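Local coordinates for protein sulfhydryl oxidase Erv1p (Arabidopsis thaliana, PDB 2HJ3) that catalyses FAD-dependent oxidation of thiols to disulfides by molecular oxygen, and is required for import and folding of small cysteine-containing proteins in the mitochondrial intermembrane space, at residues 78-86 with 96-104; 28-37 with 68-76. All blocks are in the same frame, centred on the assembly; numbering follows the deposited sequence.

In this FAD-binding ERV/ALR sulfhydryl oxidase domain of a longer protein, the chain leaves helix 10-27 for the turn at 28-33, and interaction 2 packs this turn and the start of helix 34-50 against 68-76. It closes a long loop holding most of helix 34-50 and all of helix 54-66, with the redox-active pair Cys53 and Cys56 at the start of the latter. Helix 74-91 then starts, and interaction 1 folds 96-104 back onto 78-86, closing a much shorter loop beside the FAD adenine. The two contacts follow in series, neither nested nor crossing, with centres about 16 Å apart. Helix 74-91 serves both: Trp80 lies on Ala69, and Asp103 accepts a weak hydrogen bond from Gln74.

Interaction 1 (78-86 with 96-104). With FAD (flavin-adenine dinucleotide), chain K; SO4 (sulfate ion), chain F.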
loop_
_atom_site.group_PDB
_atom_site.type_symbol
_atom_site.label_atom_id
_atom_site.label_comp_id
_atom_site.label_asym_id
_atom_site.label_seq_id
_atom_site.Cartn_x
_atom_site.Cartn_y
_atom_site.Cartn_z
ATOM N N SER A 78 -8.566 -8.155 9.770
ATOM C CA SER A 78 -8.747 -6.887 10.483
ATOM C C SER A 78 -8.041 -6.942 11.824
ATOM O O SER A 78 -7.298 -6.031 12.184
ATOM C CB SER A 78 -10.220 -6.621 10.769
ATOM O OG SER A 78 -10.994 -6.676 9.601
ATOM N N GLN A 79 -8.298 -8.012 12.571
ATOM C CA GLN A 79 -7.703 -8.189 13.893
ATOM C C GLN A 79 -6.194 -8.282 13.783
ATOM O O GLN A 79 -5.465 -7.525 14.427
ATOM C CB GLN A 79 -8.247 -9.455 14.555
ATOM C CG GLN A 79 -9.748 -9.435 14.807
ATOM C CD GLN A 79 -10.144 -8.392 15.828
ATOM O OE1 GLN A 79 -11.150 -7.699 15.658
ATOM N NE2 GLN A 79 -9.363 -8.277 16.903
ATOM N N TRP A 80 -5.726 -9.211 12.956
ATOM C CA TRP A 80 -4.298 -9.403 12.770
ATOM C C TRP A 80 -3.589 -8.080 12.482
ATOM O O TRP A 80 -2.572 -7.761 13.099
ATOM C CB TRP A 80 -4.040 -10.380 11.619
ATOM C CG TRP A 80 -2.582 -10.538 11.326
ATOM C CD1 TRP A 80 -1.686 -11.296 12.015
ATOM C CD2 TRP A 80 -1.835 -9.848 10.320
ATOM N NE1 TRP A 80 -0.417 -11.120 11.505
ATOM C CE2 TRP A 80 -0.482 -10.234 10.464
ATOM C CE3 TRP A 80 -2.177 -8.939 9.313
ATOM C CZ2 TRP A 80 0.532 -9.742 9.638
ATOM C CZ3 TRP A 80 -1.172 -8.448 8.491
ATOM C CH2 TRP A 80 0.169 -8.851 8.660
ATOM N N LEU A 81 -4.132 -7.308 11.546
ATOM C CA LEU A 81 -3.528 -6.029 11.175
ATOM C C LEU A 81 -3.510 -5.062 12.358
ATOM O O LEU A 81 -2.603 -4.246 12.487
ATOM C CB LEU A 81 -4.291 -5.414 9.998
ATOM C CG LEU A 81 -3.578 -4.325 9.195
ATOM C CD1 LEU A 81 -2.205 -4.805 8.741
ATOM C CD2 LEU A 81 -4.435 -3.964 8.000
ATOM N N CYS A 82 -4.517 -5.163 13.221
ATOM C CA CYS A 82 -4.600 -4.307 14.400
ATOM C C CYS A 82 -3.550 -4.718 15.424
ATOM O O CYS A 82 -2.941 -3.866 16.083
ATOM C CB CYS A 82 -5.999 -4.391 15.013
ATOM S SG CYS A 82 -6.203 -3.541 16.613
ATOM N N HIS A 83 -3.321 -6.027 15.547
ATOM C CA HIS A 83 -2.326 -6.526 16.502
ATOM C C HIS A 83 -0.942 -6.133 16.035
ATOM O O HIS A 83 -0.075 -5.776 16.834
ATOM C CB HIS A 83 -2.409 -8.052 16.643
ATOM C CG HIS A 83 -3.691 -8.530 17.248
ATOM N ND1 HIS A 83 -4.116 -8.130 18.496
ATOM C CD2 HIS A 83 -4.677 -9.308 16.747
ATOM C CE1 HIS A 83 -5.316 -8.629 18.733
ATOM N NE2 HIS A 83 -5.680 -9.346 17.686
ATOM N N VAL A 84 -0.735 -6.207 14.727
ATOM C CA VAL A 84 0.549 -5.841 14.164
ATOM C C VAL A 84 0.782 -4.364 14.436
ATOM O O VAL A 84 1.836 -3.976 14.929
ATOM C CB VAL A 84 0.581 -6.127 12.651
ATOM C CG1 VAL A 84 1.696 -5.327 11.980
ATOM C CG2 VAL A 84 0.789 -7.621 12.433
ATOM N N HIS A 85 -0.218 -3.542 14.143
ATOM C CA HIS A 85 -0.096 -2.110 14.377
ATOM C C HIS A 85 0.186 -1.832 15.861
ATOM O O HIS A 85 0.942 -0.919 16.192
ATOM C CB HIS A 85 -1.374 -1.399 13.931
ATOM C CG HIS A 85 -1.238 0.087 13.815
ATOM N ND1 HIS A 85 -2.224 0.883 13.268
ATOM C CD2 HIS A 85 -0.229 0.921 14.157
ATOM C CE1 HIS A 85 -1.824 2.142 13.276
ATOM N NE2 HIS A 85 -0.617 2.193 13.809
ATOM N N ASN A 86 -0.404 -2.621 16.755
ATOM C CA ASN A 86 -0.166 -2.408 18.188
ATOM C C ASN A 86 1.266 -2.713 18.621
ATOM O O ASN A 86 1.812 -2.037 19.487
ATOM C CB ASN A 86 -1.149 -3.217 19.036
ATOM C CG ASN A 86 -2.478 -2.526 19.176
ATOM O OD1 ASN A 86 -2.537 -1.304 19.209
ATOM N ND2 ASN A 86 -3.548 -3.295 19.279
ATOM N N VAL A 96 -2.263 1.765 22.801
ATOM C CA VAL A 96 -2.552 0.487 22.151
ATOM C C VAL A 96 -4.063 0.438 21.934
ATOM O O VAL A 96 -4.844 0.573 22.876
ATOM C CB VAL A 96 -2.079 -0.704 23.024
ATOM C CG1 VAL A 96 -2.689 -2.012 22.533
ATOM C CG2 VAL A 96 -0.556 -0.792 22.975
ATOM N N PHE A 97 -4.453 0.252 20.679
ATOM C CA PHE A 97 -5.846 0.243 20.249
ATOM C C PHE A 97 -6.561 -1.069 20.545
ATOM O O PHE A 97 -5.998 -2.136 20.339
ATOM C CB PHE A 97 -5.868 0.536 18.737
ATOM C CG PHE A 97 -7.239 0.727 18.157
ATOM C CD1 PHE A 97 -7.788 2.000 18.040
ATOM C CD2 PHE A 97 -7.974 -0.363 17.697
ATOM C CE1 PHE A 97 -9.051 2.183 17.468
ATOM C CE2 PHE A 97 -9.241 -0.190 17.124
ATOM C CZ PHE A 97 -9.775 1.080 17.009
ATOM N N PRO A 98 -7.810 -1.004 21.049
ATOM C CA PRO A 98 -8.585 -2.216 21.357
ATOM C C PRO A 98 -9.098 -2.802 20.049
ATOM O O PRO A 98 -10.025 -2.270 19.432
ATOM C CB PRO A 98 -9.708 -1.696 22.247
ATOM C CG PRO A 98 -9.920 -0.296 21.742
ATOM C CD PRO A 98 -8.510 0.205 21.529
ATOM N N CYS A 99 -8.493 -3.907 19.632
ATOM C CA CYS A 99 -8.845 -4.527 18.364
ATOM C C CYS A 99 -10.263 -5.031 18.190
ATOM O O CYS A 99 -10.571 -5.656 17.177
ATOM C CB CYS A 99 -7.862 -5.646 18.050
ATOM S SG CYS A 99 -6.143 -5.068 17.960
ATOM N N GLU A 100 -11.128 -4.761 19.154
ATOM C CA GLU A 100 -12.511 -5.200 19.045
ATOM C C GLU A 100 -13.290 -4.076 18.404
ATOM O O GLU A 100 -14.423 -4.253 17.971
ATOM C CB GLU A 100 -13.092 -5.484 20.420
ATOM C CG GLU A 100 -12.405 -6.604 21.146
ATOM C CD GLU A 100 -12.538 -6.455 22.642
ATOM O OE1 GLU A 100 -13.687 -6.377 23.143
ATOM O OE2 GLU A 100 -11.483 -6.410 23.309
ATOM N N ARG A 101 -12.653 -2.915 18.351
ATOM C CA ARG A 101 -13.253 -1.726 17.776
ATOM C C ARG A 101 -12.709 -1.395 16.394
ATOM O O ARG A 101 -13.102 -0.374 15.830
ATOM C CB ARG A 101 -13.010 -0.509 18.678
ATOM C CG ARG A 101 -13.679 -0.523 20.054
ATOM C CD ARG A 101 -13.205 0.697 20.854
ATOM N NE ARG A 101 -13.846 0.831 22.162
ATOM C CZ ARG A 101 -13.444 1.677 23.112
ATOM N NH1 ARG A 101 -12.394 2.467 22.910
ATOM N NH2 ARG A 101 -14.097 1.739 24.267
ATOM N N VAL A 102 -11.812 -2.216 15.839
ATOM C CA VAL A 102 -11.273 -1.887 14.513
ATOM C C VAL A 102 -12.374 -1.601 13.517
ATOM O O VAL A 102 -12.300 -0.622 12.785
ATOM C CB VAL A 102 -10.376 -2.998 13.895
ATOM C CG1 VAL A 102 -8.917 -2.667 14.129
ATOM C CG2 VAL A 102 -10.735 -4.349 14.457
ATOM N N ASP A 103 -13.396 -2.453 13.494
ATOM C CA ASP A 103 -14.508 -2.269 12.568
ATOM C C ASP A 103 -15.269 -0.972 12.827
ATOM O O ASP A 103 -15.958 -0.464 11.942
ATOM C CB ASP A 103 -15.470 -3.458 12.631
ATOM C CG ASP A 103 -14.900 -4.699 11.985
ATOM O OD1 ASP A 103 -13.865 -4.595 11.299
ATOM O OD2 ASP A 103 -15.486 -5.783 12.147
ATOM N N ALA A 104 -15.144 -0.438 14.034
ATOM C CA ALA A 104 -15.818 0.811 14.366
ATOM C C ALA A 104 -14.952 1.978 13.886
ATOM O O ALA A 104 -15.464 3.033 13.514
ATOM C CB ALA A 104 -16.050 0.902 15.879
HETATM P PA FAD K . -0.510 5.635 13.517
HETATM O O1A FAD K . 0.160 4.575 14.322
HETATM O O2A FAD K . 0.021 6.204 12.242
HETATM O O5B FAD K . -2.042 5.777 13.256
HETATM C C5B FAD K . -3.107 5.667 12.328
HETATM C C4B FAD K . -4.256 6.152 13.184
HETATM O O4B FAD K . -5.004 4.924 12.979
HETATM C C3B FAD K . -4.455 6.536 14.678
HETATM O O3B FAD K . -4.360 7.939 14.927
HETATM C C2B FAD K . -5.700 5.850 15.037
HETATM O O2B FAD K . -6.880 6.488 14.659
HETATM C C1B FAD K . -5.530 4.541 14.256
HETATM N N9A FAD K . -4.963 3.360 14.836
HETATM C C8A FAD K . -3.989 3.138 15.840
HETATM N N7A FAD K . -3.704 1.925 16.212
HETATM C C5A FAD K . -4.531 1.161 15.398
HETATM C C6A FAD K . -4.807 -0.216 15.271
HETATM N N6A FAD K . -4.194 -1.069 16.117
HETATM N N1A FAD K . -5.762 -0.610 14.342
HETATM C C2A FAD K . -6.503 0.226 13.570
HETATM N N3A FAD K . -6.182 1.596 13.681
HETATM C C4A FAD K . -5.206 1.999 14.637
HETATM N N1 FAD K . 7.747 4.038 12.901
HETATM C C2 FAD K . 8.916 3.992 13.640
HETATM O O2 FAD K . 9.410 4.992 14.195
HETATM N N3 FAD K . 9.420 2.704 13.690
HETATM C C4 FAD K . 8.826 1.570 13.082
HETATM O O4 FAD K . 9.561 0.534 13.192
HETATM C C4X FAD K . 7.645 1.682 12.367
HETATM N N5 FAD K . 7.022 0.632 11.607
HETATM C C5X FAD K . 5.907 0.747 10.743
HETATM C C6 FAD K . 5.461 -0.352 9.978
HETATM C C7 FAD K . 4.366 -0.171 9.080
HETATM C C7M FAD K . 3.969 -1.383 8.224
HETATM C C8 FAD K . 3.697 1.088 8.969
HETATM C C8M FAD K . 2.474 1.471 8.144
HETATM C C9 FAD K . 4.177 2.163 9.730
HETATM C C9A FAD K . 5.299 2.096 10.596
HETATM N N10 FAD K . 5.963 3.072 11.499
HETATM C C10 FAD K . 7.098 2.997 12.270
HETATM C "C1'" FAD K . 5.263 4.296 11.704
HETATM C "C2'" FAD K . 4.273 4.415 12.816
HETATM O "O2'" FAD K . 3.670 3.108 13.087
HETATM C "C3'" FAD K . 3.382 5.618 12.768
HETATM O "O3'" FAD K . 2.523 5.487 11.648
HETATM C "C4'" FAD K . 3.741 7.058 13.098
HETATM O "O4'" FAD K . 4.600 7.084 14.271
HETATM C "C5'" FAD K . 2.632 7.971 13.434
HETATM O "O5'" FAD K . 1.841 7.640 14.579
HETATM P P FAD K . 0.398 8.213 14.758
HETATM O O1P FAD K . 0.547 8.300 16.207
HETATM O O2P FAD K . 0.015 9.372 13.917
HETATM O O3P FAD K . -0.513 6.907 14.475
HETATM S S SO4 F . -2.655 -6.210 21.313
HETATM O O1 SO4 F . -2.309 -7.611 21.602
HETATM O O2 SO4 F . -1.627 -5.326 21.887
HETATM O O3 SO4 F . -2.728 -6.013 19.853
HETATM O O4 SO4 F . -3.965 -5.894 21.910
#
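Segment 78-86 of helix 74-91 carries 96-104 along its flank, with the CA atoms of Cys82 and Cys99 5.8 Å apart, Asn86 facing Val96 at one end and Ser78 facing Val102 at the other. The middle is locked covalently by the Cys82 SG–Cys99 SG disulfide of 2.0 Å, whose torsion of -87° is close to the relaxed right angle. SG of Cys82 stands anti to its own backbone N (chi1 173°), which sends it off the helix toward the loop. Cys99 SG in turn rests over one face of the His83 imidazole, while Val102 brings CG1 within 3.5 Å of Cys82 CB, its branched side chain packing beside the bridge.

Asn86 suits its place because its amide can both give and take. OD1 accepts from Phe97 N at 2.9 Å, the donor tilted out of the carbonyl plane, and ND2 donates to Phe97 O, also at 2.9 Å, in the carbonyl plane and on a lone pair. The two bonds fix the rotation of the amide and satisfy both peptide polar atoms of Phe97. O3 of a sulfate ion, probably from the crystallisation liquor, also accepts from Asn86 ND2 and His83 ND1.

With the loop fixed, the Phe97 ring lies against one face of the FAD adenine and His85 against the opposite face. His85 NE2 also donates to phosphate oxygen O1A of FAD at 2.6 Å, its other nitrogen being paired with His22. A structural disulfide spaced CX16C beside the adenine pocket is a hallmark of the ERV/ALR sulfhydryl oxidase fold.

Interaction 2 (28-37 with 68-76); sequences YPEKPTRQQK and PAQAGSQEE. With SO4 (sulfate ion), chain C.
Tyr28 lies edge-on to the linker that leads into helix 74-91, its ring rim and hydroxyl running along the backbone from Ser73 to Ala71. CG is anti to the backbone N (chi1 -162°), which lays CD2 3.6 Å from the carbonyl carbon of Ser73 and carries OH on to Ala71 O. That hydroxyl donates to the carbonyl at 2.8 Å, in the carbonyl plane and on a lone pair, so a tyrosine both packs along this backbone and gives the Ala71 oxygen a donor. A phenylalanine in place of Tyr28 would probably leave the Ala71 carbonyl without this donor and the linker less firmly held.

Ala71 turns its methyl toward both the tyrosine hydroxyl and Lys37, whose CG is 3.9 Å from Ala71 CB; a small residue suits so close an approach. Pro32 lays the edge of its ring on the next peptide, CD being 3.5 Å from Gly72 O. A glycine suits position 72, since a CB there would run into the Glu76 carboxylate as placed. Gln74 packs its CB and CG against Tyr28 O, while its amide donates to Ala25 O.

Thr33 N donates to Gln36 OE1 at 2.7 Å and Gln36 N to Thr33 OG1, a capping box that starts helix 34-50, and Ser73 is the N-cap of helix 74-91. Two connections of the ERV/ALR four-helix bundle are thus packed together away from the flavin.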
loop_
_atom_site.group_PDB
_atom_site.type_symbol
_atom_site.label_atom_id
_atom_site.label_comp_id
_atom_site.label_asym_id
_atom_site.label_seq_id
_atom_site.Cartn_x
_atom_site.Cartn_y
_atom_site.Cartn_z
ATOM N N TYR A 28 -11.919 -6.407 3.075
ATOM C CA TYR A 28 -11.611 -7.815 2.832
ATOM C C TYR A 28 -12.898 -8.639 2.943
ATOM O O TYR A 28 -13.696 -8.441 3.855
ATOM C CB TYR A 28 -10.575 -8.313 3.843
ATOM C CG TYR A 28 -9.869 -9.589 3.429
ATOM C CD1 TYR A 28 -9.019 -9.614 2.320
ATOM C CD2 TYR A 28 -10.045 -10.772 4.149
ATOM C CE1 TYR A 28 -8.359 -10.789 1.942
ATOM C CE2 TYR A 28 -9.391 -11.945 3.781
ATOM C CZ TYR A 28 -8.547 -11.949 2.678
ATOM O OH TYR A 28 -7.877 -13.109 2.330
ATOM N N PRO A 29 -13.121 -9.573 2.010
ATOM C CA PRO A 29 -14.342 -10.378 2.076
ATOM C C PRO A 29 -14.466 -11.359 3.247
ATOM O O PRO A 29 -13.471 -11.843 3.803
ATOM C CB PRO A 29 -14.367 -11.076 0.716
ATOM C CG PRO A 29 -12.923 -11.218 0.384
ATOM C CD PRO A 29 -12.339 -9.891 0.805
ATOM N N GLU A 30 -15.710 -11.632 3.623
ATOM C CA GLU A 30 -16.002 -12.554 4.711
ATOM C C GLU A 30 -15.473 -13.922 4.303
ATOM O O GLU A 30 -14.783 -14.585 5.068
ATOM C CB GLU A 30 -17.516 -12.600 4.953
ATOM C CG GLU A 30 -17.991 -13.664 5.942
ATOM C CD GLU A 30 -17.441 -13.478 7.348
ATOM O OE1 GLU A 30 -16.774 -12.443 7.608
ATOM O OE2 GLU A 30 -17.689 -14.369 8.195
ATOM N N LYS A 31 -15.802 -14.323 3.078
ATOM C CA LYS A 31 -15.358 -15.591 2.515
ATOM C C LYS A 31 -14.505 -15.240 1.300
ATOM O O LYS A 31 -15.001 -15.198 0.174
ATOM C CB LYS A 31 -16.565 -16.434 2.080
ATOM C CG LYS A 31 -17.543 -16.748 3.210
ATOM C CD LYS A 31 -18.765 -17.519 2.708
ATOM C CE LYS A 31 -19.772 -17.741 3.835
ATOM N NZ LYS A 31 -21.014 -18.451 3.388
ATOM N N PRO A 32 -13.209 -14.976 1.517
ATOM C CA PRO A 32 -12.294 -14.622 0.429
ATOM C C PRO A 32 -11.964 -15.784 -0.493
ATOM O O PRO A 32 -11.993 -16.942 -0.075
ATOM C CB PRO A 32 -11.063 -14.126 1.171
ATOM C CG PRO A 32 -11.042 -15.026 2.364
ATOM C CD PRO A 32 -12.494 -15.012 2.806
ATOM N N THR A 33 -11.653 -15.465 -1.750
ATOM C CA THR A 33 -11.282 -16.479 -2.724
ATOM C C THR A 33 -9.835 -16.857 -2.454
ATOM O O THR A 33 -9.141 -16.204 -1.674
ATOM C CB THR A 33 -11.371 -15.960 -4.184
ATOM O OG1 THR A 33 -10.430 -14.895 -4.370
ATOM C CG2 THR A 33 -12.783 -15.467 -4.509
ATOM N N ARG A 34 -9.377 -17.909 -3.112
ATOM C CA ARG A 34 -8.012 -18.382 -2.946
ATOM C C ARG A 34 -7.007 -17.313 -3.373
ATOM O O ARG A 34 -5.933 -17.187 -2.782
ATOM C CB ARG A 34 -7.827 -19.655 -3.771
ATOM C CG ARG A 34 -6.507 -20.374 -3.606
ATOM C CD ARG A 34 -6.635 -21.765 -4.216
ATOM N NE ARG A 34 -5.355 -22.451 -4.376
ATOM C CZ ARG A 34 -5.230 -23.681 -4.870
ATOM N NH1 ARG A 34 -6.307 -24.364 -5.251
ATOM N NH2 ARG A 34 -4.027 -24.228 -4.993
ATOM N N GLN A 35 -7.359 -16.531 -4.389
ATOM C CA GLN A 35 -6.452 -15.496 -4.866
ATOM C C GLN A 35 -6.405 -14.291 -3.923
ATOM O O GLN A 35 -5.334 -13.748 -3.651
ATOM C CB GLN A 35 -6.847 -15.036 -6.276
ATOM C CG GLN A 35 -5.758 -14.209 -6.955
ATOM C CD GLN A 35 -6.185 -13.649 -8.301
ATOM O OE1 GLN A 35 -7.119 -12.812 -8.334
ATOM N NE2 GLN A 35 -5.581 -14.045 -9.325
ATOM N N GLN A 36 -7.562 -13.867 -3.434
ATOM C CA GLN A 36 -7.605 -12.734 -2.522
ATOM C C GLN A 36 -6.772 -13.030 -1.277
ATOM O O GLN A 36 -6.103 -12.152 -0.741
ATOM C CB GLN A 36 -9.049 -12.426 -2.134
ATOM C CG GLN A 36 -9.904 -12.040 -3.314
ATOM C CD GLN A 36 -11.361 -11.883 -2.948
ATOM O OE1 GLN A 36 -11.966 -12.865 -2.457
ATOM N NE2 GLN A 36 -11.902 -10.779 -3.156
ATOM N N LYS A 37 -6.803 -14.283 -0.836
ATOM C CA LYS A 37 -6.044 -14.698 0.334
ATOM C C LYS A 37 -4.560 -14.607 -0.003
ATOM O O LYS A 37 -3.759 -14.083 0.773
ATOM C CB LYS A 37 -6.429 -16.130 0.713
ATOM C CG LYS A 37 -5.846 -16.607 2.037
ATOM C CD LYS A 37 -6.400 -17.969 2.461
ATOM C CE LYS A 37 -5.769 -18.437 3.779
ATOM N NZ LYS A 37 -6.292 -19.753 4.271
ATOM N N PRO A 68 2.568 -14.556 11.311
ATOM C CA PRO A 68 2.100 -14.563 9.921
ATOM C C PRO A 68 0.682 -14.022 9.748
ATOM O O PRO A 68 -0.168 -14.174 10.627
ATOM C CB PRO A 68 2.245 -16.034 9.508
ATOM C CG PRO A 68 2.128 -16.782 10.799
ATOM C CD PRO A 68 2.894 -15.919 11.774
ATOM N N ALA A 69 0.440 -13.386 8.608
ATOM C CA ALA A 69 -0.864 -12.806 8.312
ATOM C C ALA A 69 -2.007 -13.815 8.381
ATOM O O ALA A 69 -1.907 -14.903 7.834
ATOM C CB ALA A 69 -0.838 -12.145 6.924
ATOM N N GLN A 70 -3.091 -13.438 9.056
ATOM C CA GLN A 70 -4.275 -14.295 9.174
ATOM C C GLN A 70 -5.253 -13.755 8.137
ATOM O O GLN A 70 -5.960 -12.779 8.393
ATOM C CB GLN A 70 -4.911 -14.171 10.563
ATOM C CG GLN A 70 -4.025 -14.528 11.749
ATOM C CD GLN A 70 -4.105 -15.994 12.118
ATOM O OE1 GLN A 70 -5.191 -16.549 12.244
ATOM N NE2 GLN A 70 -2.952 -16.624 12.306
ATOM N N ALA A 71 -5.296 -14.391 6.971
ATOM C CA ALA A 71 -6.165 -13.931 5.893
ATOM C C ALA A 71 -7.364 -14.821 5.629
ATOM O O ALA A 71 -7.993 -14.724 4.575
ATOM C CB ALA A 71 -5.350 -13.770 4.613
ATOM N N GLY A 72 -7.696 -15.667 6.593
ATOM C CA GLY A 72 -8.817 -16.572 6.422
ATOM C C GLY A 72 -10.151 -15.891 6.220
ATOM O O GLY A 72 -11.055 -16.477 5.628
ATOM N N SER A 73 -10.282 -14.665 6.714
ATOM C CA SER A 73 -11.531 -13.918 6.580
ATOM C C SER A 73 -11.351 -12.463 7.001
ATOM O O SER A 73 -10.290 -12.074 7.498
ATOM C CB SER A 73 -12.631 -14.558 7.432
ATOM O OG SER A 73 -12.295 -14.526 8.811
ATOM N N GLN A 74 -12.397 -11.668 6.808
ATOM C CA GLN A 74 -12.366 -10.251 7.149
ATOM C C GLN A 74 -12.021 -10.017 8.617
ATOM O O GLN A 74 -11.222 -9.135 8.941
ATOM C CB GLN A 74 -13.719 -9.606 6.817
ATOM C CG GLN A 74 -13.756 -8.073 6.844
ATOM C CD GLN A 74 -13.798 -7.483 8.247
ATOM O OE1 GLN A 74 -14.491 -7.990 9.127
ATOM N NE2 GLN A 74 -13.075 -6.396 8.451
ATOM N N GLU A 75 -12.605 -10.815 9.503
ATOM C CA GLU A 75 -12.350 -10.653 10.929
ATOM C C GLU A 75 -10.917 -10.984 11.317
ATOM O O GLU A 75 -10.298 -10.245 12.081
ATOM C CB GLU A 75 -13.308 -11.512 11.753
ATOM C CG GLU A 75 -13.415 -11.048 13.197
ATOM C CD GLU A 75 -14.203 -12.003 14.076
ATOM O OE1 GLU A 75 -15.305 -12.427 13.662
ATOM O OE2 GLU A 75 -13.718 -12.317 15.188
ATOM N N GLU A 76 -10.376 -12.078 10.792
ATOM C CA GLU A 76 -9.007 -12.465 11.129
ATOM C C GLU A 76 -7.982 -11.469 10.598
ATOM O O GLU A 76 -6.989 -11.181 11.260
ATOM C CB GLU A 76 -8.679 -13.860 10.575
ATOM C CG GLU A 76 -9.670 -14.950 10.954
ATOM C CD GLU A 76 -9.262 -16.316 10.429
ATOM O OE1 GLU A 76 -8.565 -16.376 9.396
ATOM O OE2 GLU A 76 -9.649 -17.332 11.040
HETATM S S SO4 C . -11.803 -20.057 -5.100
HETATM O O1 SO4 C . -11.316 -21.159 -5.957
HETATM O O2 SO4 C . -10.727 -19.060 -4.957
HETATM O O3 SO4 C . -12.990 -19.427 -5.720
HETATM O O4 SO4 C . -12.171 -20.580 -3.769
HETATM O O HOH W 1 -14.952 -12.668 9.229
#